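Local coordinates for manganese-containing pseudocatalase (Thermus thermophilus, PDB 2V8T) that catalyses the breakdown of hydrogen peroxide to water and dioxygen as a catalase with two manganese ions per subunit, at the interface of chains A and B. Numbering follows the deposited sequence. Chains: chain A/B, Manganese-containing pseudocatalase.

The interface of chains A and B. Residues chain A 7-9, 72, 75, 236, 265-268; chain B 1.
The N-terminal nitrogen of B:Met1 is gripped from two directions by chain A. N of B:Met1 gives a hydrogen bond of 2.7 Å to the carboxylate OE1 of A:Glu75 and another of 2.8 Å to the backbone O of A:Arg7. The first arrives on the syn lone pair of OE1, the side facing the other carboxylate oxygen; the second meets the carbonyl fairly straight on, with a C=O...N angle of 160°. A:Glu75 rises from helix 57-85 with CG anti to the backbone N (chi1 -177°) and an extended chain beyond, which carries the carboxylate out to the foreign terminus. The nearby carboxylate would probably stabilise a positive charge on the terminal amine. An alanine in place of A:Glu75 would probably leave that amine without its charged mate and the first residue of chain B freer to shift, even with the A:Arg7 carbonyl still in place.

Beyond the amine, the methionine side chain runs into a pocket built by strand 7-8, the residue after it and the 265-268 loop, so that the chain start plugs into its neighbour. The two-fold between these identical chains repeats the plug with chains exchanged, and the interface is likely to belong to the enzyme's own assembly. SD of B:Met1 lies 3.7 Å from CA of A:Gln9, and the two side chains cross at about a right angle. CD of the A:Pro266 ring lies 4.0 Å from SD of B:Met1, while A:Phe236 comes in more loosely through its ring carbon CE1. The last bend of the methionine (chi3 -79°) turns its methyl towards the backbone O of A:Pro266. CE of B:Met1 also meets CB of A:Arg7 at 3.8 Å.

One wall of this pocket is braced within chain A. The A:Arg7 side chain reaches the 265-268 loop and takes the backbone O of A:Thr267 side-on with NE and NH2. The A:Thr267 O lies in the guanidinium plane of A:Arg7, 3.0 Å from NE and a longer 3.3 Å from NH2.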
loop_
_atom_site.group_PDB
_atom_site.type_symbol
_atom_site.label_atom_id
_atom_site.label_comp_id
_atom_site.label_asym_id
_atom_site.label_seq_id
_atom_site.Cartn_x
_atom_site.Cartn_y
_atom_site.Cartn_z
ATOM N N ARG A 7 24.716 3.119 23.847
ATOM C CA ARG A 7 24.850 1.762 24.364
ATOM C C ARG A 7 23.621 0.968 23.914
ATOM O O ARG A 7 22.509 1.483 24.001
ATOM C CB ARG A 7 24.863 1.726 25.902
ATOM C CG ARG A 7 26.060 2.412 26.528
ATOM C CD ARG A 7 27.333 1.583 26.478
ATOM N NE ARG A 7 27.274 0.489 27.473
ATOM C CZ ARG A 7 28.277 -0.354 27.697
ATOM N NH1 ARG A 7 29.369 -0.338 26.971
ATOM N NH2 ARG A 7 28.182 -1.234 28.688
ATOM N N LEU A 8 23.824 -0.280 23.535
ATOM C CA LEU A 8 22.713 -1.209 23.351
ATOM C C LEU A 8 22.232 -1.690 24.691
ATOM O O LEU A 8 22.989 -1.736 25.672
ATOM C CB LEU A 8 23.130 -2.409 22.522
ATOM C CG LEU A 8 23.561 -2.087 21.096
ATOM C CD1 LEU A 8 24.010 -3.366 20.388
ATOM C CD2 LEU A 8 22.447 -1.382 20.326
ATOM N N GLN A 9 20.976 -2.167 24.771
ATOM C CA GLN A 9 20.445 -2.592 26.055
ATOM C C GLN A 9 21.132 -3.828 26.586
ATOM O O GLN A 9 21.123 -4.075 27.801
ATOM C CB GLN A 9 18.896 -2.761 25.967
ATOM C CG GLN A 9 18.253 -2.819 27.304
ATOM C CD GLN A 9 16.726 -2.728 27.275
ATOM O OE1 GLN A 9 16.162 -2.232 26.323
ATOM N NE2 GLN A 9 16.078 -3.176 28.299
ATOM N N GLY A 72 14.971 1.578 22.474
ATOM C CA GLY A 72 16.159 0.779 22.534
ATOM C C GLY A 72 15.988 -0.589 21.947
ATOM O O GLY A 72 16.973 -1.259 21.580
ATOM N N GLU A 75 16.520 -0.325 18.243
ATOM C CA GLU A 75 17.978 -0.216 18.118
ATOM C C GLU A 75 18.637 -1.593 18.200
ATOM O O GLU A 75 19.522 -1.933 17.421
ATOM C CB GLU A 75 18.468 0.730 19.227
ATOM C CG GLU A 75 19.945 0.980 19.165
ATOM C CD GLU A 75 20.478 1.816 20.334
ATOM O OE1 GLU A 75 19.744 1.929 21.385
ATOM O OE2 GLU A 75 21.614 2.318 20.190
ATOM N N PHE A 236 13.250 4.806 32.467
ATOM C CA PHE A 236 14.109 5.376 31.444
ATOM C C PHE A 236 13.897 6.911 31.377
ATOM O O PHE A 236 13.464 7.455 30.376
ATOM C CB PHE A 236 13.825 4.754 30.075
ATOM C CG PHE A 236 14.367 3.358 29.891
ATOM C CD1 PHE A 236 15.663 3.186 29.400
ATOM C CD2 PHE A 236 13.600 2.209 30.114
ATOM C CE1 PHE A 236 16.186 1.920 29.157
ATOM C CE2 PHE A 236 14.135 0.963 29.878
ATOM C CZ PHE A 236 15.400 0.800 29.394
ATOM N N PRO A 265 18.342 3.392 33.319
ATOM C CA PRO A 265 18.543 2.316 32.356
ATOM C C PRO A 265 19.551 1.295 32.843
ATOM O O PRO A 265 20.374 1.603 33.696
ATOM C CB PRO A 265 19.122 3.088 31.158
ATOM C CG PRO A 265 19.922 4.219 31.816
ATOM C CD PRO A 265 19.088 4.615 32.972
ATOM N N PRO A 266 19.569 0.106 32.269
ATOM C CA PRO A 266 20.701 -0.809 32.541
ATOM C C PRO A 266 21.951 -0.277 31.918
ATOM O O PRO A 266 21.942 0.619 31.076
ATOM C CB PRO A 266 20.236 -2.111 31.963
ATOM C CG PRO A 266 19.372 -1.711 30.898
ATOM C CD PRO A 266 18.661 -0.423 31.266
ATOM N N THR A 267 23.103 -0.859 32.327
ATOM C CA THR A 267 24.383 -0.464 31.753
ATOM C C THR A 267 24.555 -0.895 30.323
ATOM O O THR A 267 25.201 -0.227 29.512
ATOM C CB THR A 267 25.555 -0.835 32.586
ATOM O OG1 THR A 267 26.771 -0.269 32.079
ATOM C CG2 THR A 267 25.671 -2.238 32.554
ATOM N N GLY A 268 23.962 -2.026 29.948
ATOM C CA GLY A 268 23.942 -2.482 28.565
ATOM C C GLY A 268 25.267 -2.911 28.031
ATOM O O GLY A 268 26.112 -3.438 28.761
ATOM N N MET B 1 20.433 3.281 23.599
ATOM C CA MET B 1 19.243 3.347 24.502
ATOM C C MET B 1 18.806 4.793 24.565
ATOM O O MET B 1 19.568 5.684 24.134
ATOM C CB MET B 1 19.541 2.813 25.905
ATOM C CG MET B 1 19.595 1.301 25.997
ATOM S SD MET B 1 19.902 0.723 27.678
ATOM C CE MET B 1 21.635 0.993 27.776
#